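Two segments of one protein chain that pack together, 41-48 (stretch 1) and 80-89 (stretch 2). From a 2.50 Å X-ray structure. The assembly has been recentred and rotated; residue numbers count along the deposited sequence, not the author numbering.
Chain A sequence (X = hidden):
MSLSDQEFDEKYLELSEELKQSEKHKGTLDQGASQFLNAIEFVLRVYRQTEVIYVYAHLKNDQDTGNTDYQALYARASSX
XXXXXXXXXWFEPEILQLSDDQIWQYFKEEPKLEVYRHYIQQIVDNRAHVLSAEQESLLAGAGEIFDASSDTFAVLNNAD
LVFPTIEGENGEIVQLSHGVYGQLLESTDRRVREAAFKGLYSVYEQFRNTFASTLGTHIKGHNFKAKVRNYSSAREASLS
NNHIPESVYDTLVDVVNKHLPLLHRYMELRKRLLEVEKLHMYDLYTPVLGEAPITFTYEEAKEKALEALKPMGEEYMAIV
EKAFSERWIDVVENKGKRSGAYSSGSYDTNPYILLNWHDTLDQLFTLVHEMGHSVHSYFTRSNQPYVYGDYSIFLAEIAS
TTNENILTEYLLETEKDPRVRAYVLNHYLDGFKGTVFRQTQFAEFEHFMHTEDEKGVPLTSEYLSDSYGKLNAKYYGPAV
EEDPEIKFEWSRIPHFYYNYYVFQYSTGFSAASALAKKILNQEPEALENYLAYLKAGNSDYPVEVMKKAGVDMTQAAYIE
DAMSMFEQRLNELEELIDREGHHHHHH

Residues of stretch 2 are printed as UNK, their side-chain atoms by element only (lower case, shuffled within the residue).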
# COMPACT_ATOMS: atom_id res chain seq x y z
N GLU A 41 -25.47 19.31 -14.41
CA GLU A 41 -24.85 20.55 -13.99
C GLU A 41 -24.32 20.44 -12.58
O GLU A 41 -23.22 20.89 -12.29
CB GLU A 41 -25.83 21.71 -14.09
CG GLU A 41 -25.97 22.23 -15.48
CD GLU A 41 -27.20 23.10 -15.65
OE1 GLU A 41 -28.01 23.16 -14.70
OE2 GLU A 41 -27.35 23.71 -16.73
N PHE A 42 -25.11 19.82 -11.71
CA PHE A 42 -24.72 19.67 -10.33
C PHE A 42 -23.49 18.79 -10.19
O PHE A 42 -22.50 19.23 -9.58
CB PHE A 42 -25.85 19.13 -9.46
CG PHE A 42 -25.39 18.71 -8.08
CD1 PHE A 42 -25.26 19.65 -7.07
CD2 PHE A 42 -25.04 17.39 -7.82
CE1 PHE A 42 -24.80 19.28 -5.80
CE2 PHE A 42 -24.58 17.00 -6.55
CZ PHE A 42 -24.46 17.94 -5.54
N VAL A 43 -23.51 17.57 -10.72
CA VAL A 43 -22.41 16.68 -10.40
C VAL A 43 -21.11 17.10 -11.07
O VAL A 43 -20.04 16.93 -10.50
CB VAL A 43 -22.67 15.13 -10.59
CG1 VAL A 43 -24.13 14.76 -10.39
CG2 VAL A 43 -22.14 14.65 -11.90
N LEU A 44 -21.19 17.65 -12.27
CA LEU A 44 -19.98 18.07 -12.94
C LEU A 44 -19.34 19.23 -12.19
O LEU A 44 -18.13 19.32 -12.08
CB LEU A 44 -20.27 18.46 -14.40
CG LEU A 44 -19.76 17.47 -15.46
CD1 LEU A 44 -19.51 16.07 -14.92
CD2 LEU A 44 -20.70 17.42 -16.65
N ARG A 45 -20.18 20.11 -11.66
CA ARG A 45 -19.70 21.29 -10.99
C ARG A 45 -19.02 20.90 -9.69
O ARG A 45 -17.94 21.41 -9.37
CB ARG A 45 -20.89 22.22 -10.73
CG ARG A 45 -20.58 23.42 -9.90
CD ARG A 45 -21.77 23.74 -9.00
NE ARG A 45 -23.04 23.82 -9.71
CZ ARG A 45 -24.23 23.55 -9.17
NH1 ARG A 45 -24.30 23.16 -7.89
NH2 ARG A 45 -25.34 23.66 -9.90
N VAL A 46 -19.64 19.99 -8.94
CA VAL A 46 -19.08 19.58 -7.65
C VAL A 46 -17.84 18.75 -7.88
O VAL A 46 -16.81 18.95 -7.23
CB VAL A 46 -20.11 18.79 -6.81
CG1 VAL A 46 -19.46 18.15 -5.65
CG2 VAL A 46 -21.16 19.73 -6.30
N TYR A 47 -17.93 17.84 -8.84
CA TYR A 47 -16.88 16.87 -9.08
C TYR A 47 -15.62 17.58 -9.55
O TYR A 47 -14.53 17.35 -9.02
CB TYR A 47 -17.35 15.81 -10.08
CG TYR A 47 -16.39 14.67 -10.29
CD1 TYR A 47 -16.40 13.56 -9.46
CD2 TYR A 47 -15.47 14.71 -11.33
CE1 TYR A 47 -15.52 12.50 -9.67
CE2 TYR A 47 -14.59 13.69 -11.54
CZ TYR A 47 -14.61 12.58 -10.71
OH TYR A 47 -13.71 11.56 -10.95
N ARG A 48 -15.76 18.47 -10.53
CA ARG A 48 -14.61 19.18 -11.05
C ARG A 48 -13.96 20.14 -10.07
O ARG A 48 -12.74 20.30 -10.08
CB ARG A 48 -14.94 19.85 -12.38
CG ARG A 48 -15.17 18.80 -13.49
CD ARG A 48 -15.28 19.42 -14.88
NE ARG A 48 -15.76 18.46 -15.88
CZ ARG A 48 -16.06 18.79 -17.13
NH1 ARG A 48 -15.94 20.05 -17.53
NH2 ARG A 48 -16.49 17.87 -17.99
N UNK A 80 -11.79 14.20 0.93
CA UNK A 80 -12.83 15.02 0.29
C UNK A 80 -13.18 14.43 -1.07
O UNK A 80 -14.34 14.29 -1.41
c UNK A 80 -12.33 16.45 0.06
c UNK A 80 -12.86 18.64 -0.94
c UNK A 80 -14.71 17.39 0.12
c UNK A 80 -13.23 17.69 0.16
N UNK A 81 -12.15 14.08 -1.84
CA UNK A 81 -12.34 13.54 -3.18
C UNK A 81 -13.14 12.24 -3.16
O UNK A 81 -14.13 12.11 -3.89
c UNK A 81 -11.30 12.81 -8.12
c UNK A 81 -11.11 13.13 -5.35
c UNK A 81 -10.58 11.91 -7.36
c UNK A 81 -11.93 13.88 -7.50
c UNK A 81 -11.83 14.03 -6.12
c UNK A 81 -11.00 13.30 -3.87
c UNK A 81 -10.49 12.07 -5.98
N UNK A 82 -12.74 11.30 -2.32
CA UNK A 82 -13.49 10.05 -2.18
C UNK A 82 -14.90 10.30 -1.66
O UNK A 82 -15.85 9.67 -2.11
c UNK A 82 -12.76 9.01 -1.31
o UNK A 82 -12.28 9.59 -0.12
N UNK A 83 -15.05 11.25 -0.74
CA UNK A 83 -16.36 11.55 -0.22
C UNK A 83 -17.28 12.08 -1.34
O UNK A 83 -18.43 11.64 -1.47
c UNK A 83 -17.65 12.87 1.51
c UNK A 83 -17.51 15.18 2.49
n UNK A 83 -17.48 15.98 3.74
c UNK A 83 -17.58 13.69 2.79
c UNK A 83 -16.28 12.56 0.92
N UNK A 84 -16.75 12.99 -2.14
CA UNK A 84 -17.47 13.56 -3.28
C UNK A 84 -17.74 12.51 -4.36
O UNK A 84 -18.86 12.40 -4.86
c UNK A 84 -17.25 15.12 -5.25
c UNK A 84 -16.75 15.95 -2.97
c UNK A 84 -16.69 14.75 -3.89
N UNK A 85 -16.72 11.75 -4.73
CA UNK A 85 -16.86 10.70 -5.73
C UNK A 85 -17.91 9.70 -5.31
O UNK A 85 -18.73 9.27 -6.11
o UNK A 85 -14.58 10.82 -6.54
c UNK A 85 -15.53 9.97 -5.93
N UNK A 86 -17.88 9.33 -4.03
CA UNK A 86 -18.85 8.39 -3.52
C UNK A 86 -20.26 8.98 -3.59
O UNK A 86 -21.21 8.30 -4.00
c UNK A 86 -20.76 7.16 -1.25
c UNK A 86 -19.32 6.78 -1.58
c UNK A 86 -18.50 7.97 -2.09
o UNK A 86 -21.65 6.28 -1.35
o UNK A 86 -21.00 8.34 -0.90
N UNK A 87 -20.39 10.24 -3.18
CA UNK A 87 -21.71 10.86 -3.07
C UNK A 87 -22.38 11.08 -4.43
O UNK A 87 -23.58 11.29 -4.52
c UNK A 87 -21.60 12.18 -2.31
N UNK A 88 -21.58 10.98 -5.49
CA UNK A 88 -22.00 11.33 -6.83
C UNK A 88 -21.95 10.07 -7.73
O UNK A 88 -22.17 10.12 -8.95
c UNK A 88 -21.86 13.76 -7.50
c UNK A 88 -21.08 12.49 -7.32
c UNK A 88 -20.20 12.12 -8.53
N UNK A 89 -21.70 8.93 -7.09
CA UNK A 89 -21.54 7.67 -7.81
C UNK A 89 -22.85 7.07 -8.35
O UNK A 89 -22.81 6.15 -9.16
o UNK A 89 -21.60 6.35 -5.75
c UNK A 89 -20.84 6.63 -6.91

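Position 80 carries four side-chain carbons, forked at the second. None reaches stretch 1. It is Leu-80.

Position 81 has one carbon and then a ring of six carbons, with no oxygen on the ring. The CA-to-CB bond points sideways, but the end of the ring comes close to Tyr-47. This is Phe-81. Its CZ lies 3.9 Å from Tyr-47 OH. The two rings meet obliquely, with centroids 5.7 Å apart and planes at 44°.

Position 82 has one carbon and one oxygen, out of reach of stretch 1. The single oxygen on CB, with no further branch, makes it Ser-82.

Position 83 shows four carbons in a row ending in nitrogen, with no contact to stretch 1. This is Lys-83. Its NZ is hydrogen-bonded elsewhere in the structure.

Position 84 has three carbons, with CB carrying the other two. The CA-to-CB bond points toward stretch 1, and the side chain meets Val-46 and the backbone of Tyr-47. It is Val-84. Val-84 CG1 sits 3.8 Å from Val-46 CG1 and 4.2 Å from Tyr-47 CA.

Position 85 has one carbon and one oxygen, the oxygen close to the Tyr-47 ring. It is Ser-85. Its OG lies 3.7 Å from Tyr-47 CE1, but its hydrogen bond goes back along its own helix, to Phe-81 O at 3.0 Å.

Position 86 has three carbons, the third bearing two oxygens, and stays clear of stretch 1. This carboxylate is Glu-86.

Position 87 has a single carbon, CB, and no contact. It is Ala-87.

Position 88 again has three carbons forked at CB. They touch Phe-42, Val-43 and Tyr-47. It is Val-88, the first residue to leave helical phi/psi. Val-88 CG2 lies 3.5 Å from Val-43 CB and 4.3 Å from Phe-42 CE2. Val-88 CG1 is 4.2 Å from Tyr-47 CD1.

Position 89 has one carbon and one oxygen, out of reach of stretch 1. It is Ser-89. Its OG donates to Glu-86 O at 2.6 Å, within the same stretch.

The two helices run nearly antiparallel, at 168°, with axes 10.0 Å apart at closest approach. Val-43 therefore pairs with Val-88, and Tyr-47, one turn later, with Val-84, one turn earlier. Val-43 CA and Val-88 CA are 6.4 Å apart, and Tyr-47 CA and Val-84 CA 6.7 Å. No hydrogen bond crosses between the stretches. The contact is mainly apolar packing: the valines fill the space between the backbones, while the Tyr-47 ring reaches across to positions 81, 85 and 88. Tyr-47 and Val-88 have the largest areas covered by the opposite stretch.

Stretch 2 80-89: LFSKVSEAVS
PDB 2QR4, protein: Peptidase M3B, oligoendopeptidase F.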